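Local atomic coordinates of taurocyamine kinase (Schistosoma mansoni, PDB entry 4WOD), a protein that catalyses the reversible transfer of phosphate from ATP to taurocyamine, as a duplicated, magnesium-dependent member of the ATP:guanido phosphotransferase family. Residues A282-L290 and L345-N356; M364-L375 and T408-Y418. The protein carries 4 engineered substitutions. All coordinates share one frame; numbering follows the deposited sequence.

Contact 1: A282-L290 and L345-N356; sequences AKIPMLASL and LLELEVMLQEYN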
loop_
_atom_site.group_PDB
_atom_site.type_symbol
_atom_site.label_atom_id
_atom_site.label_comp_id
_atom_site.label_asym_id
_atom_site.label_seq_id
_atom_site.Cartn_x
_atom_site.Cartn_y
_atom_site.Cartn_z
ATOM N N ALA A 282 4.403 -17.093 -10.295
ATOM C CA ALA A 282 3.489 -16.809 -11.393
ATOM C C ALA A 282 3.902 -15.564 -12.157
ATOM O O ALA A 282 4.422 -14.625 -11.563
ATOM C CB ALA A 282 2.072 -16.646 -10.869
ATOM N N LYS A 283 3.632 -15.559 -13.461
ATOM C CA LYS A 283 3.816 -14.378 -14.312
ATOM C C LYS A 283 2.582 -13.481 -14.297
ATOM O O LYS A 283 1.609 -13.740 -15.007
ATOM C CB LYS A 283 4.130 -14.780 -15.756
ATOM C CG LYS A 283 5.400 -15.586 -15.947
ATOM C CD LYS A 283 5.251 -16.519 -17.144
ATOM C CE LYS A 283 5.744 -17.938 -16.853
ATOM N NZ LYS A 283 5.117 -18.961 -17.760
ATOM N N ILE A 284 2.635 -12.414 -13.508
ATOM C CA ILE A 284 1.520 -11.476 -13.401
ATOM C C ILE A 284 1.969 -10.004 -13.550
ATOM O O ILE A 284 1.662 -9.167 -12.694
ATOM C CB ILE A 284 0.794 -11.656 -12.053
ATOM C CG1 ILE A 284 1.776 -11.468 -10.884
ATOM C CG2 ILE A 284 0.188 -13.076 -11.970
ATOM C CD1 ILE A 284 1.111 -11.192 -9.567
ATOM N N PRO A 285 2.665 -9.679 -14.656
ATOM C CA PRO A 285 3.206 -8.320 -14.817
ATOM C C PRO A 285 2.146 -7.209 -14.800
ATOM O O PRO A 285 2.427 -6.125 -14.288
ATOM C CB PRO A 285 3.892 -8.378 -16.192
ATOM C CG PRO A 285 3.128 -9.431 -16.936
ATOM C CD PRO A 285 2.848 -10.483 -15.880
ATOM N N MET A 286 0.956 -7.456 -15.343
ATOM C CA MET A 286 -0.007 -6.375 -15.448
ATOM C C MET A 286 -0.663 -6.134 -14.107
ATOM O O MET A 286 -0.841 -4.992 -13.701
ATOM C CB MET A 286 -1.050 -6.671 -16.531
ATOM C CG MET A 286 -1.702 -5.417 -17.080
ATOM S SD MET A 286 -2.272 -5.624 -18.788
ATOM C CE MET A 286 -0.737 -5.426 -19.673
ATOM N N LEU A 287 -0.990 -7.217 -13.401
ATOM C CA LEU A 287 -1.541 -7.119 -12.058
ATOM C C LEU A 287 -0.542 -6.473 -11.100
ATOM O O LEU A 287 -0.919 -5.639 -10.271
ATOM C CB LEU A 287 -1.937 -8.509 -11.541
ATOM C CG LEU A 287 -2.294 -8.743 -10.074
ATOM C CD1 LEU A 287 -3.539 -7.968 -9.622
ATOM C CD2 LEU A 287 -2.488 -10.249 -9.859
ATOM N N ALA A 288 0.720 -6.866 -11.234
ATOM C CA ALA A 288 1.796 -6.373 -10.379
ATOM C C ALA A 288 1.977 -4.869 -10.516
ATOM O O ALA A 288 2.545 -4.212 -9.628
ATOM C CB ALA A 288 3.097 -7.079 -10.712
ATOM N N SER A 289 1.492 -4.326 -11.627
ATOM C CA SER A 289 1.703 -2.917 -11.947
ATOM C C SER A 289 0.555 -2.034 -11.450
ATOM O O SER A 289 0.619 -0.805 -11.549
ATOM C CB SER A 289 1.873 -2.739 -13.456
ATOM O OG SER A 289 0.618 -2.806 -14.114
ATOM N N LEU A 290 -0.505 -2.653 -10.941
ATOM C CA LEU A 290 -1.615 -1.879 -10.402
ATOM C C LEU A 290 -1.107 -1.131 -9.172
ATOM O O LEU A 290 -0.221 -1.624 -8.476
ATOM C CB LEU A 290 -2.809 -2.773 -10.062
ATOM C CG LEU A 290 -3.479 -3.378 -11.312
ATOM C CD1 LEU A 290 -4.463 -4.443 -10.935
ATOM C CD2 LEU A 290 -4.165 -2.286 -12.141
ATOM N N LEU A 345 -6.509 -14.109 -8.446
ATOM C CA LEU A 345 -5.491 -13.173 -8.928
ATOM C C LEU A 345 -5.045 -13.494 -10.352
ATOM O O LEU A 345 -4.842 -12.591 -11.172
ATOM C CB LEU A 345 -4.287 -13.173 -7.995
ATOM C CG LEU A 345 -4.497 -12.711 -6.554
ATOM C CD1 LEU A 345 -3.180 -12.827 -5.790
ATOM C CD2 LEU A 345 -5.040 -11.264 -6.530
ATOM N N LEU A 346 -4.892 -14.776 -10.649
ATOM C CA LEU A 346 -4.492 -15.174 -11.989
ATOM C C LEU A 346 -5.639 -14.903 -12.975
ATOM O O LEU A 346 -5.401 -14.483 -14.118
ATOM C CB LEU A 346 -4.056 -16.655 -12.014
ATOM C CG LEU A 346 -2.815 -17.043 -11.201
ATOM C CD1 LEU A 346 -2.664 -18.547 -11.173
ATOM C CD2 LEU A 346 -1.520 -16.391 -11.708
ATOM N N GLU A 347 -6.880 -15.131 -12.541
ATOM C CA GLU A 347 -8.037 -14.792 -13.378
ATOM C C GLU A 347 -8.057 -13.278 -13.657
ATOM O O GLU A 347 -8.382 -12.834 -14.765
ATOM C CB GLU A 347 -9.347 -15.230 -12.719
ATOM C CG GLU A 347 -9.620 -16.721 -12.807
ATOM C CD GLU A 347 -10.848 -17.160 -12.013
ATOM O OE1 GLU A 347 -11.273 -16.436 -11.100
ATOM O OE2 GLU A 347 -11.384 -18.247 -12.290
ATOM N N LEU A 348 -7.671 -12.493 -12.654
ATOM C CA LEU A 348 -7.615 -11.044 -12.827
ATOM C C LEU A 348 -6.485 -10.629 -13.778
ATOM O O LEU A 348 -6.647 -9.690 -14.565
ATOM C CB LEU A 348 -7.472 -10.352 -11.473
ATOM C CG LEU A 348 -7.664 -8.835 -11.460
ATOM C CD1 LEU A 348 -8.964 -8.464 -12.152
ATOM C CD2 LEU A 348 -7.663 -8.325 -10.026
ATOM N N GLU A 349 -5.346 -11.322 -13.737
ATOM C CA GLU A 349 -4.273 -11.018 -14.681
ATOM C C GLU A 349 -4.768 -11.270 -16.106
ATOM O O GLU A 349 -4.524 -10.478 -17.029
ATOM C CB GLU A 349 -3.025 -11.855 -14.402
ATOM C CG GLU A 349 -1.967 -11.762 -15.481
ATOM C CD GLU A 349 -1.192 -10.440 -15.463
ATOM O OE1 GLU A 349 -1.300 -9.693 -14.466
ATOM O OE2 GLU A 349 -0.467 -10.158 -16.443
ATOM N N VAL A 350 -5.467 -12.383 -16.283
ATOM C CA VAL A 350 -5.997 -12.736 -17.604
ATOM C C VAL A 350 -6.969 -11.660 -18.087
ATOM O O VAL A 350 -6.902 -11.232 -19.241
ATOM C CB VAL A 350 -6.683 -14.112 -17.572
ATOM C CG1 VAL A 350 -7.503 -14.335 -18.845
ATOM C CG2 VAL A 350 -5.640 -15.200 -17.416
ATOM N N MET A 351 -7.841 -11.198 -17.198
ATOM C CA MET A 351 -8.800 -10.153 -17.544
ATOM C C MET A 351 -8.079 -8.869 -17.920
ATOM O O MET A 351 -8.425 -8.230 -18.913
ATOM C CB MET A 351 -9.778 -9.891 -16.395
ATOM C CG MET A 351 -10.803 -10.995 -16.175
ATOM S SD MET A 351 -11.884 -10.696 -14.756
ATOM C CE MET A 351 -10.993 -11.524 -13.469
ATOM N N LEU A 352 -7.070 -8.500 -17.138
ATOM C CA LEU A 352 -6.281 -7.312 -17.452
ATOM C C LEU A 352 -5.631 -7.415 -18.820
ATOM O O LEU A 352 -5.672 -6.467 -19.608
ATOM C CB LEU A 352 -5.198 -7.078 -16.396
ATOM C CG LEU A 352 -5.617 -6.667 -14.985
ATOM C CD1 LEU A 352 -4.454 -6.874 -14.022
ATOM C CD2 LEU A 352 -6.120 -5.183 -14.925
ATOM N N GLN A 353 -5.016 -8.565 -19.098
ATOM C CA GLN A 353 -4.320 -8.763 -20.356
ATOM C C GLN A 353 -5.299 -8.588 -21.510
ATOM O O GLN A 353 -4.973 -7.928 -22.494
ATOM C CB GLN A 353 -3.630 -10.146 -20.405
ATOM C CG GLN A 353 -2.419 -10.262 -19.467
ATOM C CD GLN A 353 -1.271 -9.324 -19.840
ATOM O OE1 GLN A 353 -1.180 -8.851 -20.977
ATOM N NE2 GLN A 353 -0.392 -9.047 -18.878
ATOM N N GLU A 354 -6.511 -9.118 -21.366
ATOM C CA GLU A 354 -7.516 -8.998 -22.428
ATOM C C GLU A 354 -8.138 -7.588 -22.551
ATOM O O GLU A 354 -8.254 -7.053 -23.660
ATOM C CB GLU A 354 -8.620 -10.036 -22.221
ATOM C CG GLU A 354 -8.118 -11.473 -22.357
ATOM C CD GLU A 354 -7.489 -11.741 -23.730
ATOM O OE1 GLU A 354 -8.103 -11.357 -24.751
ATOM O OE2 GLU A 354 -6.361 -12.291 -23.784
ATOM N N TYR A 355 -8.523 -6.994 -21.428
ATOM C CA TYR A 355 -9.210 -5.694 -21.439
ATOM C C TYR A 355 -8.297 -4.572 -21.935
ATOM O O TYR A 355 -8.786 -3.561 -22.435
ATOM C CB TYR A 355 -9.737 -5.346 -20.046
ATOM C CG TYR A 355 -10.904 -4.384 -20.029
ATOM C CD1 TYR A 355 -12.153 -4.778 -20.494
ATOM C CD2 TYR A 355 -10.768 -3.095 -19.524
ATOM C CE1 TYR A 355 -13.214 -3.926 -20.479
ATOM C CE2 TYR A 355 -11.843 -2.223 -19.499
ATOM C CZ TYR A 355 -13.066 -2.650 -19.983
ATOM O OH TYR A 355 -14.155 -1.819 -19.962
ATOM N N ASN A 356 -6.982 -4.772 -21.854
ATOM C CA ASN A 356 -6.038 -3.696 -22.174
ATOM C C ASN A 356 -5.234 -3.964 -23.433
ATOM O O ASN A 356 -4.258 -3.278 -23.710
ATOM C CB ASN A 356 -5.100 -3.443 -20.991
ATOM C CG ASN A 356 -5.845 -2.898 -19.771
ATOM O OD1 ASN A 356 -6.113 -1.701 -19.671
ATOM N ND2 ASN A 356 -6.205 -3.783 -18.858
HETATM O O HOH W 1 0.609 -12.522 -17.846
#
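L287 and E349 mark where the backbones come nearest, 5.4 Å between their CA atoms, as the chain leaving strand 277-283 makes a short, weakly bonded helical turn beside the C-terminal end of helix 331-355. The carboxylate of E349 reaches into the start of that turn and takes two backbone N-H groups, one on each oxygen. L287 N donates to E349 OE1 over 2.7 Å and M286 N to E349 OE2 over 3.2 Å, each oxygen accepting on its syn lone pair. The side chain gets there by leaving anti to its backbone N (chi1 170°) and then bending at chi2, 75°. E349 OE2 is also met on its anti side, from well out of the carboxylate plane, by Q353 NE2, 2.7 Å away and nearly straight at 172°, and a water bridges it to K283 O; together these should hold the carboxylate against rotation and favour its charged form.

Here, in the catalytic domain of the first repeat, the long helix 331-355 packs against the end of an inner strand of the antiparallel sheet and the turn that follows it. L287 is the knob, set in a hole made by L345, L348, E349 and L352. L287 CD2 lies 3.9 Å from L345 CB, while CD1 faces L348. L290 meets L352 tip to tip through their CD1 methyls. M286 lies across L352 and Q353, its sulfur 3.6 Å from L352 O. At the strand end, one methyl of L346, CD2, touches both A282 CB and I284 CG2, each at 3.7 Å.

Contact 2: M364-L375 and T408-Y418; sequences MPVEPLTYLAKL and TLAHMIRNGAY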
loop_
_atom_site.group_PDB
_atom_site.type_symbol
_atom_site.label_atom_id
_atom_site.label_comp_id
_atom_site.label_asym_id
_atom_site.label_seq_id
_atom_site.Cartn_x
_atom_site.Cartn_y
_atom_site.Cartn_z
ATOM N N MET A 364 -1.867 3.697 -17.766
ATOM C CA MET A 364 -2.299 2.775 -16.713
ATOM C C MET A 364 -3.264 1.699 -17.225
ATOM O O MET A 364 -4.257 2.016 -17.864
ATOM C CB MET A 364 -2.962 3.564 -15.595
ATOM C CG MET A 364 -3.362 2.744 -14.375
ATOM S SD MET A 364 -4.492 3.693 -13.317
ATOM C CE MET A 364 -4.945 2.434 -12.119
ATOM N N PRO A 365 -2.968 0.416 -16.953
ATOM C CA PRO A 365 -3.949 -0.614 -17.316
ATOM C C PRO A 365 -5.100 -0.632 -16.300
ATOM O O PRO A 365 -4.920 -0.177 -15.174
ATOM C CB PRO A 365 -3.123 -1.907 -17.287
ATOM C CG PRO A 365 -2.038 -1.635 -16.330
ATOM C CD PRO A 365 -1.717 -0.163 -16.443
ATOM N N VAL A 366 -6.276 -1.114 -16.691
ATOM C CA VAL A 366 -7.406 -1.088 -15.789
ATOM C C VAL A 366 -8.188 -2.389 -15.887
ATOM O O VAL A 366 -8.248 -3.004 -16.956
ATOM C CB VAL A 366 -8.334 0.123 -16.074
ATOM C CG1 VAL A 366 -9.018 -0.016 -17.448
ATOM C CG2 VAL A 366 -9.350 0.332 -14.926
ATOM N N GLU A 367 -8.774 -2.804 -14.767
ATOM C CA GLU A 367 -9.651 -3.979 -14.741
ATOM C C GLU A 367 -10.879 -3.743 -15.639
ATOM O O GLU A 367 -11.269 -2.586 -15.885
ATOM C CB GLU A 367 -10.089 -4.280 -13.307
ATOM C CG GLU A 367 -8.947 -4.550 -12.304
ATOM C CD GLU A 367 -8.465 -3.304 -11.546
ATOM O OE1 GLU A 367 -8.433 -2.198 -12.129
ATOM O OE2 GLU A 367 -8.116 -3.435 -10.355
ATOM N N PRO A 368 -11.493 -4.831 -16.136
ATOM C CA PRO A 368 -12.749 -4.678 -16.880
ATOM C C PRO A 368 -13.785 -3.841 -16.119
ATOM O O PRO A 368 -13.908 -3.962 -14.892
ATOM C CB PRO A 368 -13.229 -6.122 -17.046
ATOM C CG PRO A 368 -11.956 -6.910 -17.147
ATOM C CD PRO A 368 -11.036 -6.233 -16.121
ATOM N N LEU A 369 -14.487 -2.981 -16.849
ATOM C CA LEU A 369 -15.541 -2.153 -16.278
ATOM C C LEU A 369 -16.532 -2.954 -15.420
ATOM O O LEU A 369 -16.889 -2.532 -14.322
ATOM C CB LEU A 369 -16.288 -1.427 -17.389
ATOM C CG LEU A 369 -17.489 -0.588 -16.964
ATOM C CD1 LEU A 369 -17.089 0.443 -15.871
ATOM C CD2 LEU A 369 -18.089 0.088 -18.184
ATOM N N THR A 370 -16.971 -4.109 -15.906
ATOM C CA THR A 370 -17.966 -4.874 -15.141
ATOM C C THR A 370 -17.397 -5.459 -13.853
ATOM O O THR A 370 -18.145 -5.687 -12.894
ATOM C CB THR A 370 -18.573 -6.016 -15.964
ATOM O OG1 THR A 370 -17.521 -6.853 -16.446
ATOM C CG2 THR A 370 -19.367 -5.454 -17.135
ATOM N N TYR A 371 -16.086 -5.691 -13.821
ATOM C CA TYR A 371 -15.422 -6.142 -12.592
ATOM C C TYR A 371 -15.406 -5.023 -11.555
ATOM O O TYR A 371 -15.731 -5.231 -10.378
ATOM C CB TYR A 371 -13.989 -6.610 -12.875
ATOM C CG TYR A 371 -13.203 -7.014 -11.633
ATOM C CD1 TYR A 371 -13.333 -8.293 -11.091
ATOM C CD2 TYR A 371 -12.314 -6.133 -11.015
ATOM C CE1 TYR A 371 -12.619 -8.674 -9.964
ATOM C CE2 TYR A 371 -11.591 -6.506 -9.891
ATOM C CZ TYR A 371 -11.750 -7.779 -9.361
ATOM O OH TYR A 371 -11.031 -8.182 -8.239
ATOM N N LEU A 372 -15.014 -3.835 -11.997
ATOM C CA LEU A 372 -14.987 -2.677 -11.106
ATOM C C LEU A 372 -16.382 -2.283 -10.659
ATOM O O LEU A 372 -16.560 -1.800 -9.545
ATOM C CB LEU A 372 -14.296 -1.483 -11.786
ATOM C CG LEU A 372 -12.798 -1.699 -12.008
ATOM C CD1 LEU A 372 -12.165 -0.515 -12.794
ATOM C CD2 LEU A 372 -12.074 -1.934 -10.694
ATOM N N ALA A 373 -17.372 -2.467 -11.526
ATOM C CA ALA A 373 -18.747 -2.136 -11.164
ATOM C C ALA A 373 -19.231 -3.030 -10.009
ATOM O O ALA A 373 -20.037 -2.602 -9.184
ATOM C CB ALA A 373 -19.663 -2.271 -12.371
ATOM N N LYS A 374 -18.738 -4.264 -9.957
ATOM C CA LYS A 374 -19.090 -5.159 -8.850
ATOM C C LYS A 374 -18.458 -4.657 -7.555
ATOM O O LYS A 374 -19.136 -4.570 -6.534
ATOM C CB LYS A 374 -18.664 -6.601 -9.140
ATOM C CG LYS A 374 -19.349 -7.206 -10.359
ATOM C CD LYS A 374 -19.276 -8.731 -10.358
ATOM C CE LYS A 374 -18.427 -9.267 -11.523
ATOM N NZ LYS A 374 -19.246 -9.759 -12.672
ATOM N N LEU A 375 -17.185 -4.271 -7.594
ATOM C CA LEU A 375 -16.562 -3.730 -6.370
ATOM C C LEU A 375 -17.287 -2.465 -5.885
ATOM O O LEU A 375 -17.415 -2.229 -4.672
ATOM C CB LEU A 375 -15.071 -3.445 -6.587
ATOM C CG LEU A 375 -14.157 -4.645 -6.854
ATOM C CD1 LEU A 375 -12.733 -4.204 -7.173
ATOM C CD2 LEU A 375 -14.161 -5.597 -5.669
ATOM N N THR A 408 -10.669 5.197 -20.273
ATOM C CA THR A 408 -11.878 4.381 -20.212
ATOM C C THR A 408 -12.758 4.776 -19.038
ATOM O O THR A 408 -12.304 5.466 -18.112
ATOM C CB THR A 408 -11.542 2.883 -20.084
ATOM O OG1 THR A 408 -10.929 2.635 -18.808
ATOM C CG2 THR A 408 -10.603 2.444 -21.207
ATOM N N LEU A 409 -14.016 4.329 -19.081
ATOM C CA LEU A 409 -14.960 4.551 -17.993
ATOM C C LEU A 409 -14.497 3.770 -16.772
ATOM O O LEU A 409 -14.682 4.203 -15.621
ATOM C CB LEU A 409 -16.382 4.128 -18.405
ATOM C CG LEU A 409 -17.511 4.268 -17.374
ATOM C CD1 LEU A 409 -17.742 5.720 -16.961
ATOM C CD2 LEU A 409 -18.799 3.671 -17.924
ATOM N N ALA A 410 -13.888 2.616 -17.039
ATOM C CA ALA A 410 -13.353 1.784 -15.978
ATOM C C ALA A 410 -12.264 2.540 -15.228
ATOM O O ALA A 410 -12.230 2.536 -13.996
ATOM C CB ALA A 410 -12.823 0.505 -16.539
ATOM N N HIS A 411 -11.394 3.217 -15.980
ATOM C CA HIS A 411 -10.367 4.057 -15.372
ATOM C C HIS A 411 -10.953 5.024 -14.353
ATOM O O HIS A 411 -10.392 5.218 -13.268
ATOM C CB HIS A 411 -9.613 4.869 -16.443
ATOM C CG HIS A 411 -8.494 4.124 -17.091
ATOM N ND1 HIS A 411 -8.484 3.815 -18.436
ATOM C CD2 HIS A 411 -7.348 3.620 -16.580
ATOM C CE1 HIS A 411 -7.370 3.171 -18.727
ATOM N NE2 HIS A 411 -6.667 3.033 -17.616
ATOM N N MET A 412 -12.075 5.645 -14.703
ATOM C CA MET A 412 -12.533 6.780 -13.915
ATOM C C MET A 412 -13.375 6.364 -12.699
ATOM O O MET A 412 -13.455 7.107 -11.730
ATOM C CB MET A 412 -13.285 7.789 -14.809
ATOM C CG MET A 412 -14.734 7.481 -15.150
ATOM S SD MET A 412 -15.507 8.873 -16.078
ATOM C CE MET A 412 -14.189 9.217 -17.219
ATOM N N ILE A 413 -13.944 5.164 -12.702
ATOM C CA ILE A 413 -14.651 4.710 -11.500
ATOM C C ILE A 413 -13.754 3.901 -10.542
ATOM O O ILE A 413 -14.169 3.592 -9.419
ATOM C CB ILE A 413 -15.900 3.847 -11.845
ATOM C CG1 ILE A 413 -15.473 2.497 -12.426
ATOM C CG2 ILE A 413 -16.869 4.614 -12.775
ATOM C CD1 ILE A 413 -16.545 1.424 -12.308
ATOM N N ARG A 414 -12.527 3.599 -10.960
ATOM C CA ARG A 414 -11.635 2.737 -10.182
ATOM C C ARG A 414 -11.417 3.241 -8.749
ATOM O O ARG A 414 -11.443 2.442 -7.791
ATOM C CB ARG A 414 -10.280 2.576 -10.877
ATOM C CG ARG A 414 -9.476 1.418 -10.324
ATOM C CD ARG A 414 -8.108 1.234 -11.004
ATOM N NE ARG A 414 -7.501 -0.041 -10.612
ATOM C CZ ARG A 414 -6.777 -0.218 -9.505
ATOM N NH1 ARG A 414 -6.548 0.800 -8.677
ATOM N NH2 ARG A 414 -6.286 -1.416 -9.219
ATOM N N ASN A 415 -11.208 4.547 -8.585
ATOM C CA ASN A 415 -10.975 5.054 -7.227
ATOM C C ASN A 415 -12.178 4.747 -6.323
ATOM O O ASN A 415 -12.016 4.396 -5.149
ATOM C CB ASN A 415 -10.681 6.566 -7.207
ATOM C CG ASN A 415 -11.850 7.402 -7.680
ATOM O OD1 ASN A 415 -12.303 7.265 -8.801
ATOM N ND2 ASN A 415 -12.379 8.230 -6.802
ATOM N N GLY A 416 -13.383 4.837 -6.878
ATOM C CA GLY A 416 -14.589 4.529 -6.123
ATOM C C GLY A 416 -14.778 3.041 -5.897
ATOM O O GLY A 416 -15.183 2.598 -4.814
ATOM N N ALA A 417 -14.496 2.259 -6.928
ATOM C CA ALA A 417 -14.575 0.805 -6.810
ATOM C C ALA A 417 -13.757 0.286 -5.618
ATOM O O ALA A 417 -14.223 -0.568 -4.852
ATOM C CB ALA A 417 -14.112 0.164 -8.089
ATOM N N TYR A 418 -12.544 0.811 -5.447
ATOM C CA TYR A 418 -11.673 0.354 -4.371
ATOM C C TYR A 418 -11.723 1.191 -3.096
ATOM O O TYR A 418 -11.148 0.796 -2.071
ATOM C CB TYR A 418 -10.235 0.301 -4.853
ATOM C CG TYR A 418 -9.925 -0.881 -5.736
ATOM C CD1 TYR A 418 -9.818 -2.159 -5.195
ATOM C CD2 TYR A 418 -9.715 -0.718 -7.105
ATOM C CE1 TYR A 418 -9.523 -3.255 -5.996
ATOM C CE2 TYR A 418 -9.430 -1.812 -7.912
ATOM C CZ TYR A 418 -9.331 -3.076 -7.347
ATOM O OH TYR A 418 -9.013 -4.160 -8.143
HETATM O O HOH W 2 -9.542 -6.592 -7.014
#
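L372 is the central bump, a knob seated among A410, I413, R414 and A417 where helices 369-375 and 409-418 run 30° apart, their axes 8.2 Å from each other at the closest point. The small residues A410 and A417 make the hollows: L369 and L372 close over A410, and L375 CB rests 4.0 Å from A417 CB. I413 CD1 fits between L369 CD1 and L372 CB. L375 CD1 sits over one face of the Y418 ring, toward its rim.

Ahead of the first helix, V366 lays CG1 over the centre of one face of the H411 ring, 3.8 Å from its centroid, a CH-pi contact. NE2 of that ring donates to M364 O (2.6 Å); T408 OG1 accepts from H411 N and ring ND1 from T408 N, the capping box of the second helix. R414 grips E367 side-on, NE to OE1 at 2.8 Å and NH2 to OE2, the planes nearly coplanar; Y418 OH donates to that same OE2.

R414 also bonds N292 and D557 O. Helix 331-355 packs against E367 and Y371, helix 392-398 against T370, A373 and L409, and helix 437-448 covers L409, M412 and I413.

Contact 1 comes first along the chain and closes before contact 2 opens, the two in series with centres 14 Å apart. Helix 331-355, which ends in contact 1, is followed directly by helix 369-376 of contact 2, so together they span the junction of the two repeats: contact 1 lies in the catalytic domain of the first, contact 2 in the N-terminal domain of the second. They touch each other as well. N356 ND2 probably bonds V366 O at 2.9 Å, and L352 packs against E367 N. The connection between the two kinase units is therefore a packed interface here, consistent with a fixed relative placing of the duplicated halves.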